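Local coordinates for protein tRNA (adenine(9)-N1)-methyltransferase (Sulfolobus acidocaldarius, PDB 5A7Z) that methylates N1 of adenosine 9 in tRNA, using S-adenosyl-L-methionine as the methyl donor, at residues Gln189-His194 with Glu247-Val252; Phe197-Ile202 with Asp240-Ile245; Lys205-Asp210 with Phe224-Ile229. All coordinates share one frame; numbering follows the deposited sequence.

Interaction 1 (Gln189-His194 with Glu247-Val252); sequences QILRDH and EIILRV
Arg192 and Val252 cross at about a right angle, and the polar part of the contact lies where they meet. The guanidinium of Arg192 turns side-on to the backbone carbonyl of Val252. Arg192 NE and Arg192 NH2 both donate hydrogen bonds to Val252 O, each 3.1 Å long. Both donors come from the same face of the carbonyl plane, and NE stands 50° above that plane. Both bonds are bent, with N-H...O angles of 138°. The bend of the arginine chain at chi2 (-140°) helps bring the group to this oxygen. Val252 CG1 lies over one face of the guanidinium, displaced toward its rim and 3.5 Å from Arg192 NH2. At the edge of the same group, Arg192 NH1 makes a weak hydrogen bond of 3.1 Å to Gln189 OE1.

Beside this, Leu191 and Ile249 also cross at about a right angle. Leu191 CD1 touches Ile249 CD1 at 4.2 Å and Val252 CG1 at 4.3 Å. Val252 CG1 is therefore shared between leucine and arginine. Phe197 of strand 196-202 packs on both Leu191 and Ile249, and Ala262 of helix 259-265 touches Val252.

The contact joins two helices of the SPOUT methyltransferase domain. Lys253 ties them further, bonding Leu191 O and His194 O. Val252 O lies in the last turn of helix 242-255, where carbonyl groups gather at the negative end of the helix dipole. A cationic guanidinium placed there is likely to be electrostatically favourable, while the aliphatic pairs beside it stay buried.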
loop_
_atom_site.group_PDB
_atom_site.type_symbol
_atom_site.label_atom_id
_atom_site.label_comp_id
_atom_site.label_asym_id
_atom_site.label_seq_id
_atom_site.Cartn_x
_atom_site.Cartn_y
_atom_site.Cartn_z
ATOM N N GLN A 189 13.165 -8.848 7.202
ATOM C CA GLN A 189 14.072 -7.741 7.013
ATOM C C GLN A 189 14.343 -7.497 5.535
ATOM O O GLN A 189 14.412 -6.338 5.107
ATOM C CB GLN A 189 15.364 -7.935 7.824
ATOM C CG GLN A 189 15.158 -7.850 9.357
ATOM C CD GLN A 189 14.231 -6.700 9.800
ATOM O OE1 GLN A 189 13.053 -6.917 10.159
ATOM N NE2 GLN A 189 14.754 -5.472 9.765
ATOM N N ILE A 190 14.412 -8.557 4.735
ATOM C CA ILE A 190 14.535 -8.348 3.290
ATOM C C ILE A 190 13.466 -7.364 2.831
ATOM O O ILE A 190 13.741 -6.420 2.095
ATOM C CB ILE A 190 14.352 -9.621 2.482
ATOM C CG1 ILE A 190 15.491 -10.615 2.750
ATOM C CG2 ILE A 190 14.293 -9.279 0.991
ATOM C CD1 ILE A 190 16.866 -10.065 2.505
ATOM N N LEU A 191 12.242 -7.581 3.298
ATOM C CA LEU A 191 11.127 -6.737 2.910
ATOM C C LEU A 191 11.210 -5.330 3.454
ATOM O O LEU A 191 10.935 -4.383 2.731
ATOM C CB LEU A 191 9.811 -7.360 3.326
ATOM C CG LEU A 191 9.541 -8.747 2.751
ATOM C CD1 LEU A 191 8.150 -9.180 3.152
ATOM C CD2 LEU A 191 9.715 -8.760 1.232
ATOM N N ARG A 192 11.584 -5.178 4.725
ATOM C CA ARG A 192 11.635 -3.845 5.318
ATOM C C ARG A 192 12.777 -3.065 4.699
ATOM O O ARG A 192 12.692 -1.857 4.532
ATOM C CB ARG A 192 11.759 -3.902 6.843
ATOM C CG ARG A 192 10.600 -4.651 7.501
ATOM C CD ARG A 192 10.096 -4.014 8.798
ATOM N NE ARG A 192 8.867 -4.674 9.263
ATOM C CZ ARG A 192 8.827 -5.869 9.869
ATOM N NH1 ARG A 192 9.958 -6.524 10.148
ATOM N NH2 ARG A 192 7.656 -6.412 10.206
ATOM N N ASP A 193 13.811 -3.772 4.284
ATOM C CA ASP A 193 14.973 -3.128 3.703
ATOM C C ASP A 193 14.822 -2.715 2.260
ATOM O O ASP A 193 15.721 -2.097 1.734
ATOM C CB ASP A 193 16.186 -4.042 3.802
ATOM C CG ASP A 193 16.686 -4.201 5.231
ATOM O OD1 ASP A 193 16.070 -3.588 6.154
ATOM O OD2 ASP A 193 17.673 -4.962 5.426
ATOM N N HIS A 194 13.726 -3.062 1.604
ATOM C CA HIS A 194 13.532 -2.654 0.230
ATOM C C HIS A 194 12.393 -1.685 0.113
ATOM O O HIS A 194 11.544 -1.668 0.938
ATOM C CB HIS A 194 13.334 -3.846 -0.656
ATOM C CG HIS A 194 14.599 -4.538 -0.999
ATOM N ND1 HIS A 194 15.173 -5.471 -0.179
ATOM C CD2 HIS A 194 15.410 -4.428 -2.070
ATOM C CE1 HIS A 194 16.283 -5.915 -0.731
ATOM N NE2 HIS A 194 16.451 -5.293 -1.877
ATOM N N GLU A 247 -0.966 -7.451 -0.168
ATOM C CA GLU A 247 -1.381 -7.249 1.210
ATOM C C GLU A 247 -0.383 -7.827 2.230
ATOM O O GLU A 247 -0.153 -7.237 3.282
ATOM C CB GLU A 247 -2.775 -7.817 1.453
ATOM C CG GLU A 247 -3.223 -7.574 2.873
ATOM C CD GLU A 247 -4.672 -7.926 3.124
ATOM O OE1 GLU A 247 -5.432 -8.038 2.149
ATOM O OE2 GLU A 247 -5.051 -8.093 4.318
ATOM N N ILE A 248 0.226 -8.955 1.907
ATOM C CA ILE A 248 1.259 -9.508 2.767
ATOM C C ILE A 248 2.425 -8.556 2.932
ATOM O O ILE A 248 2.971 -8.419 4.038
ATOM C CB ILE A 248 1.793 -10.854 2.243
ATOM C CG1 ILE A 248 0.747 -11.956 2.448
ATOM C CG2 ILE A 248 3.095 -11.213 2.949
ATOM C CD1 ILE A 248 0.989 -13.211 1.628
ATOM N N ILE A 249 2.876 -7.972 1.825
ATOM C CA ILE A 249 4.040 -7.070 1.863
ATOM C C ILE A 249 3.659 -5.891 2.753
ATOM O O ILE A 249 4.407 -5.477 3.612
ATOM C CB ILE A 249 4.439 -6.519 0.457
ATOM C CG1 ILE A 249 4.665 -7.631 -0.576
ATOM C CG2 ILE A 249 5.687 -5.654 0.542
ATOM C CD1 ILE A 249 5.762 -8.598 -0.218
ATOM N N LEU A 250 2.487 -5.352 2.522
ATOM C CA LEU A 250 2.039 -4.176 3.252
ATOM C C LEU A 250 1.760 -4.492 4.743
ATOM O O LEU A 250 1.979 -3.646 5.579
ATOM C CB LEU A 250 0.816 -3.574 2.572
ATOM C CG LEU A 250 1.025 -3.042 1.143
ATOM C CD1 LEU A 250 -0.320 -2.736 0.493
ATOM C CD2 LEU A 250 1.895 -1.794 1.144
ATOM N N ARG A 251 1.351 -5.723 5.073
ATOM C CA ARG A 251 1.164 -6.098 6.484
ATOM C C ARG A 251 2.461 -5.892 7.185
ATOM O O ARG A 251 2.498 -5.441 8.304
ATOM C CB ARG A 251 0.844 -7.592 6.683
ATOM C CG ARG A 251 -0.411 -8.165 6.068
ATOM C CD ARG A 251 -1.626 -7.416 6.442
ATOM N NE ARG A 251 -2.839 -8.253 6.389
ATOM C CZ ARG A 251 -3.567 -8.562 7.452
ATOM N NH1 ARG A 251 -3.150 -8.244 8.669
ATOM N NH2 ARG A 251 -4.681 -9.232 7.314
ATOM N N VAL A 252 3.521 -6.389 6.555
ATOM C CA VAL A 252 4.819 -6.476 7.173
ATOM C C VAL A 252 5.429 -5.076 7.274
ATOM O O VAL A 252 5.916 -4.685 8.325
ATOM C CB VAL A 252 5.734 -7.419 6.385
ATOM C CG1 VAL A 252 7.155 -7.308 6.878
ATOM C CG2 VAL A 252 5.245 -8.858 6.500
#

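Interaction 2 (Phe197-Ile202 with Asp240-Ile245); sequences FVIGGI and DEINKI
Ile199, Ile242 and Ile245 carry the apolar part of this contact. Ile199 splits its two branches between the isoleucines of the helix. Its CG2 methyl meets the first, with Ile199 CG2 and Ile242 CG1 4.2 Å apart. Its longer branch reaches the second, with Ile199 CD1 4.1 Å from Ile245 CG2. Ile245 has CG2 anti to its own backbone N, while its CG1 branch (chi1 -64°) leads away from the strand. Ile242 also lies against backbone: Ile242 CD1 is 4.0 Å from Gly200 O, a packing contact. The apolar layer extends to Ile112 of strand 109-113, which touches both Ile199 and Ile242, and to Leu178 of strand 175-178.

This is helix-on-sheet packing in the SPOUT domain. Strand 196-202 lies between the parallel strands 109-113 and 175-178, and the start of helix 242-255 packs over it. In SPOUT enzymes the C-terminal part of the domain forms a deep trefoil knot, and this helix probably belongs to it.

The polar bonds go to backbone atoms. Glu241 is the N-cap residue, and Ile245 N donates to Glu241 O at 2.9 Å. Ile242 N is bonded to Gln131 OE1 of helix 122-142. Arg208 serves both segments, its NH1 bonding Gly200 O and its NH2 bonding Asp240 O.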
loop_
_atom_site.group_PDB
_atom_site.type_symbol
_atom_site.label_atom_id
_atom_site.label_comp_id
_atom_site.label_asym_id
_atom_site.label_seq_id
_atom_site.Cartn_x
_atom_site.Cartn_y
_atom_site.Cartn_z
ATOM N N PHE A 197 8.539 -2.950 -4.826
ATOM C CA PHE A 197 8.170 -4.383 -4.948
ATOM C C PHE A 197 7.469 -4.665 -6.246
ATOM O O PHE A 197 6.462 -4.052 -6.548
ATOM C CB PHE A 197 7.300 -4.808 -3.758
ATOM C CG PHE A 197 7.966 -4.563 -2.461
ATOM C CD1 PHE A 197 8.028 -3.290 -1.952
ATOM C CD2 PHE A 197 8.707 -5.557 -1.860
ATOM C CE1 PHE A 197 8.741 -3.023 -0.802
ATOM C CE2 PHE A 197 9.406 -5.304 -0.693
ATOM C CZ PHE A 197 9.428 -4.036 -0.169
ATOM N N VAL A 198 8.052 -5.568 -7.041
ATOM C CA VAL A 198 7.573 -5.872 -8.370
ATOM C C VAL A 198 6.925 -7.258 -8.377
ATOM O O VAL A 198 7.566 -8.263 -8.031
ATOM C CB VAL A 198 8.714 -5.825 -9.410
ATOM C CG1 VAL A 198 8.180 -6.133 -10.803
ATOM C CG2 VAL A 198 9.393 -4.454 -9.421
ATOM N N ILE A 199 5.646 -7.271 -8.771
ATOM C CA ILE A 199 4.834 -8.477 -8.933
ATOM C C ILE A 199 4.314 -8.547 -10.371
ATOM O O ILE A 199 3.542 -7.695 -10.818
ATOM C CB ILE A 199 3.634 -8.491 -7.938
ATOM C CG1 ILE A 199 4.051 -7.869 -6.598
ATOM C CG2 ILE A 199 3.162 -9.930 -7.708
ATOM C CD1 ILE A 199 2.905 -7.440 -5.694
ATOM N N GLY A 200 4.762 -9.555 -11.106
ATOM C CA GLY A 200 4.272 -9.793 -12.464
ATOM C C GLY A 200 3.171 -10.824 -12.454
ATOM O O GLY A 200 2.578 -11.090 -11.414
ATOM N N GLY A 201 2.900 -11.399 -13.618
ATOM C CA GLY A 201 1.865 -12.418 -13.768
ATOM C C GLY A 201 2.414 -13.841 -13.749
ATOM O O GLY A 201 3.618 -14.057 -13.929
ATOM N N ILE A 202 1.528 -14.800 -13.544
ATOM C CA ILE A 202 1.875 -16.209 -13.574
ATOM C C ILE A 202 1.776 -16.738 -14.973
ATOM O O ILE A 202 0.731 -16.718 -15.581
ATOM C CB ILE A 202 0.933 -17.041 -12.723
ATOM C CG1 ILE A 202 -0.505 -16.825 -13.182
ATOM C CG2 ILE A 202 1.082 -16.694 -11.264
ATOM C CD1 ILE A 202 -1.452 -17.960 -12.847
ATOM N N ASP A 240 -1.209 -17.037 -4.196
ATOM C CA ASP A 240 -0.536 -16.577 -5.421
ATOM C C ASP A 240 -1.300 -15.474 -6.132
ATOM O O ASP A 240 -0.898 -15.045 -7.214
ATOM C CB ASP A 240 -0.260 -17.727 -6.382
ATOM C CG ASP A 240 -1.449 -18.621 -6.576
ATOM O OD1 ASP A 240 -2.580 -18.196 -6.266
ATOM O OD2 ASP A 240 -1.247 -19.769 -7.020
ATOM N N GLU A 241 -2.380 -15.012 -5.516
ATOM C CA GLU A 241 -3.109 -13.855 -5.994
ATOM C C GLU A 241 -2.297 -12.570 -5.764
ATOM O O GLU A 241 -1.770 -12.339 -4.674
ATOM C CB GLU A 241 -4.469 -13.743 -5.287
ATOM C CG GLU A 241 -5.484 -14.821 -5.667
ATOM C CD GLU A 241 -5.404 -16.094 -4.802
ATOM O OE1 GLU A 241 -4.672 -16.123 -3.766
ATOM O OE2 GLU A 241 -6.085 -17.074 -5.165
ATOM N N ILE A 242 -2.228 -11.735 -6.793
ATOM C CA ILE A 242 -1.406 -10.513 -6.773
ATOM C C ILE A 242 -1.855 -9.651 -5.621
ATOM O O ILE A 242 -1.061 -9.285 -4.806
ATOM C CB ILE A 242 -1.519 -9.733 -8.114
ATOM C CG1 ILE A 242 -0.740 -10.458 -9.217
ATOM C CG2 ILE A 242 -1.013 -8.302 -7.983
ATOM C CD1 ILE A 242 -1.162 -10.067 -10.622
ATOM N N ASN A 243 -3.146 -9.359 -5.550
ATOM C CA ASN A 243 -3.718 -8.633 -4.414
ATOM C C ASN A 243 -3.408 -9.220 -3.001
ATOM O O ASN A 243 -3.256 -8.478 -2.039
ATOM C CB ASN A 243 -5.216 -8.498 -4.595
ATOM C CG ASN A 243 -5.912 -9.843 -4.706
ATOM O OD1 ASN A 243 -5.573 -10.655 -5.548
ATOM N ND2 ASN A 243 -6.902 -10.060 -3.879
ATOM N N LYS A 244 -3.303 -10.538 -2.888
ATOM C CA LYS A 244 -2.977 -11.161 -1.613
ATOM C C LYS A 244 -1.479 -11.036 -1.275
ATOM O O LYS A 244 -1.117 -10.733 -0.150
ATOM C CB LYS A 244 -3.397 -12.623 -1.632
ATOM C CG LYS A 244 -4.891 -12.836 -1.838
ATOM C CD LYS A 244 -5.632 -13.012 -0.532
ATOM C CE LYS A 244 -6.763 -14.016 -0.673
ATOM N NZ LYS A 244 -6.326 -15.372 -0.246
ATOM N N ILE A 245 -0.624 -11.245 -2.267
ATOM C CA ILE A 245 0.801 -10.977 -2.132
ATOM C C ILE A 245 1.047 -9.514 -1.730
ATOM O O ILE A 245 1.866 -9.227 -0.838
ATOM C CB ILE A 245 1.563 -11.250 -3.464
ATOM C CG1 ILE A 245 1.503 -12.734 -3.855
ATOM C CG2 ILE A 245 3.016 -10.828 -3.354
ATOM C CD1 ILE A 245 2.095 -13.658 -2.814
#

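Interaction 3 (Lys205-Asp210 with Phe224-Ile229); sequences KGRRLD and FPRVKI
Arg207 comes first along 205-210 to touch the other segment, its NE lying 4.0 Å from Arg226 NH1. The two side chains cross at about a right angle, with their guanidinium planes 60° apart. Asp179 OD2 forms salt bridges with both Arg207 NE and Arg226 NH1, so the two cations share an anion. Arg208 follows and contributes its backbone: Arg208 O lies in the plane of the Arg226 guanidinium, at its edge, 3.8 Å from NH1. Its side chain rests on Ile199 and Ile202, and its guanidinium bonds Gly200 O and Asp240 O.

Asp210 carries the main bond. Its chi1 of 53° sets CG between the backbone N and carbonyl carbon, and the carboxylate meets Arg226 coming from the opposite direction. Arg226 NH2 forms a salt bridge with Asp210 OD1; the modelled 2.4 Å is very short and its exact value doubtful. A second, weak bond joins Arg226 NH1 to Asp210 OD1 at 3.1 Å. Carboxylate and guanidinium planes are 49° apart, so the pair is not a flat two-pronged one. Putting an alanine here is likely to leave the NH2 side of Arg226 without its counter-charge and let the guanidinium turn, with Asp179 holding only NH1.

The backbones are not neighbours. In the sheet, strands 196-202 and 175-178 lie between strands 208-209 and 226-228. Asp210 packs on Val198 and Ile177 of those two strands, Arg226 on Ile177, and helix 211-220 starts directly after Asp210.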
loop_
_atom_site.group_PDB
_atom_site.type_symbol
_atom_site.label_atom_id
_atom_site.label_comp_id
_atom_site.label_asym_id
_atom_site.label_seq_id
_atom_site.Cartn_x
_atom_site.Cartn_y
_atom_site.Cartn_z
ATOM N N LYS A 205 2.312 -22.831 -14.961
ATOM C CA LYS A 205 2.906 -23.586 -13.857
ATOM C C LYS A 205 3.731 -22.760 -12.878
ATOM O O LYS A 205 4.694 -23.249 -12.303
ATOM C CB LYS A 205 3.781 -24.707 -14.420
ATOM C CG LYS A 205 3.009 -25.771 -15.185
ATOM C CD LYS A 205 3.938 -26.839 -15.736
ATOM C CE LYS A 205 3.164 -27.915 -16.481
ATOM N NZ LYS A 205 4.066 -28.955 -17.047
ATOM N N GLY A 206 3.354 -21.508 -12.674
ATOM C CA GLY A 206 3.931 -20.765 -11.575
ATOM C C GLY A 206 4.905 -19.634 -11.772
ATOM O O GLY A 206 4.794 -18.676 -11.042
ATOM N N ARG A 207 5.883 -19.733 -12.655
ATOM C CA ARG A 207 6.773 -18.610 -12.631
ATOM C C ARG A 207 6.007 -17.362 -12.883
ATOM O O ARG A 207 4.955 -17.353 -13.478
ATOM C CB ARG A 207 8.014 -18.698 -13.488
ATOM C CG ARG A 207 9.188 -18.127 -12.699
ATOM C CD ARG A 207 9.925 -16.996 -13.382
ATOM N NE ARG A 207 11.254 -16.802 -12.791
ATOM C CZ ARG A 207 12.207 -17.733 -12.740
ATOM N NH1 ARG A 207 12.009 -18.935 -13.263
ATOM N NH2 ARG A 207 13.366 -17.462 -12.166
ATOM N N ARG A 208 6.551 -16.308 -12.350
ATOM C CA ARG A 208 5.935 -15.003 -12.422
ATOM C C ARG A 208 6.857 -14.114 -13.198
ATOM O O ARG A 208 7.844 -13.628 -12.685
ATOM C CB ARG A 208 5.715 -14.435 -11.025
ATOM C CG ARG A 208 4.539 -13.502 -10.889
ATOM C CD ARG A 208 4.419 -13.006 -9.473
ATOM N NE ARG A 208 3.637 -13.912 -8.654
ATOM C CZ ARG A 208 2.333 -14.057 -8.755
ATOM N NH1 ARG A 208 1.657 -13.371 -9.630
ATOM N NH2 ARG A 208 1.709 -14.893 -7.979
ATOM N N LEU A 209 6.525 -13.942 -14.453
ATOM C CA LEU A 209 7.287 -13.105 -15.339
ATOM C C LEU A 209 6.931 -11.635 -15.125
ATOM O O LEU A 209 5.769 -11.226 -15.241
ATOM C CB LEU A 209 7.052 -13.505 -16.808
ATOM C CG LEU A 209 7.556 -12.521 -17.895
ATOM C CD1 LEU A 209 9.049 -12.191 -17.752
ATOM C CD2 LEU A 209 7.267 -13.055 -19.296
ATOM N N ASP A 210 7.955 -10.871 -14.773
ATOM C CA ASP A 210 7.923 -9.421 -14.775
ATOM C C ASP A 210 8.598 -8.907 -16.056
ATOM O O ASP A 210 9.804 -8.651 -16.084
ATOM C CB ASP A 210 8.690 -8.929 -13.569
ATOM C CG ASP A 210 10.060 -9.526 -13.500
ATOM O OD1 ASP A 210 10.154 -10.765 -13.657
ATOM O OD2 ASP A 210 11.046 -8.776 -13.379
ATOM N N PHE A 224 17.960 -7.313 -10.400
ATOM C CA PHE A 224 17.280 -7.117 -9.151
ATOM C C PHE A 224 17.046 -8.459 -8.483
ATOM O O PHE A 224 16.829 -9.435 -9.148
ATOM C CB PHE A 224 15.963 -6.394 -9.410
ATOM C CG PHE A 224 16.140 -5.066 -10.083
ATOM C CD1 PHE A 224 16.929 -4.089 -9.500
ATOM C CD2 PHE A 224 15.554 -4.802 -11.318
ATOM C CE1 PHE A 224 17.113 -2.859 -10.110
ATOM C CE2 PHE A 224 15.727 -3.562 -11.932
ATOM C CZ PHE A 224 16.506 -2.591 -11.320
ATOM N N PRO A 225 17.080 -8.487 -7.151
ATOM C CA PRO A 225 16.928 -9.748 -6.443
ATOM C C PRO A 225 15.556 -10.318 -6.638
ATOM O O PRO A 225 14.601 -9.574 -6.802
ATOM C CB PRO A 225 17.150 -9.379 -4.969
ATOM C CG PRO A 225 17.451 -7.913 -4.921
ATOM C CD PRO A 225 17.639 -7.417 -6.311
ATOM N N ARG A 226 15.471 -11.642 -6.639
ATOM C CA ARG A 226 14.240 -12.345 -6.889
ATOM C C ARG A 226 13.899 -13.144 -5.655
ATOM O O ARG A 226 14.623 -14.083 -5.306
ATOM C CB ARG A 226 14.401 -13.322 -8.051
ATOM C CG ARG A 226 14.748 -12.702 -9.387
ATOM C CD ARG A 226 14.018 -13.391 -10.538
ATOM N NE ARG A 226 13.721 -12.415 -11.576
ATOM C CZ ARG A 226 12.536 -12.202 -12.129
ATOM N NH1 ARG A 226 11.464 -12.927 -11.805
ATOM N NH2 ARG A 226 12.433 -11.246 -13.040
ATOM N N VAL A 227 12.738 -12.859 -5.080
ATOM C CA VAL A 227 12.459 -13.218 -3.716
ATOM C C VAL A 227 11.222 -14.109 -3.676
ATOM O O VAL A 227 10.173 -13.750 -4.202
ATOM C CB VAL A 227 12.295 -11.945 -2.882
ATOM C CG1 VAL A 227 11.456 -12.181 -1.645
ATOM C CG2 VAL A 227 13.666 -11.418 -2.507
ATOM N N LYS A 228 11.381 -15.318 -3.132
ATOM C CA LYS A 228 10.245 -16.223 -2.960
ATOM C C LYS A 228 9.722 -16.170 -1.523
ATOM O O LYS A 228 10.483 -16.235 -0.552
ATOM C CB LYS A 228 10.601 -17.664 -3.344
ATOM C CG LYS A 228 11.891 -18.174 -2.743
ATOM C CD LYS A 228 12.086 -19.648 -3.024
ATOM C CE LYS A 228 13.524 -20.056 -2.755
ATOM N NZ LYS A 228 13.720 -21.522 -2.962
ATOM N N ILE A 229 8.420 -16.012 -1.402
ATOM C CA ILE A 229 7.778 -15.983 -0.116
ATOM C C ILE A 229 7.393 -17.409 0.273
ATOM O O ILE A 229 6.684 -18.060 -0.464
ATOM C CB ILE A 229 6.523 -15.114 -0.162
ATOM C CG1 ILE A 229 6.925 -13.639 -0.266
ATOM C CG2 ILE A 229 5.664 -15.376 1.071
ATOM C CD1 ILE A 229 5.751 -12.697 -0.451
#

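The three contacts lie in one SPOUT-type methyltransferase domain and are nested along the chain. Interaction 3 closes the innermost loop, interaction 2 the next, and interaction 1 the outermost. Centres of interactions 2 and 3 are about 9 Å apart; interaction 1 is about 14 Å from interaction 2 and 16 Å from interaction 3. Interactions 1 and 2 share helix 242-255, and strand 196-202 follows helix 188-192 in the chain. Interactions 2 and 3 meet in the same mixed sheet, where strands 196-202 and 208-209 pair antiparallel. Ile229 also touches Ile249, linking interactions 3 and 1. Together they join helices 188-192 and 242-255 to the sheet and link its strands 208-209 and 226-228.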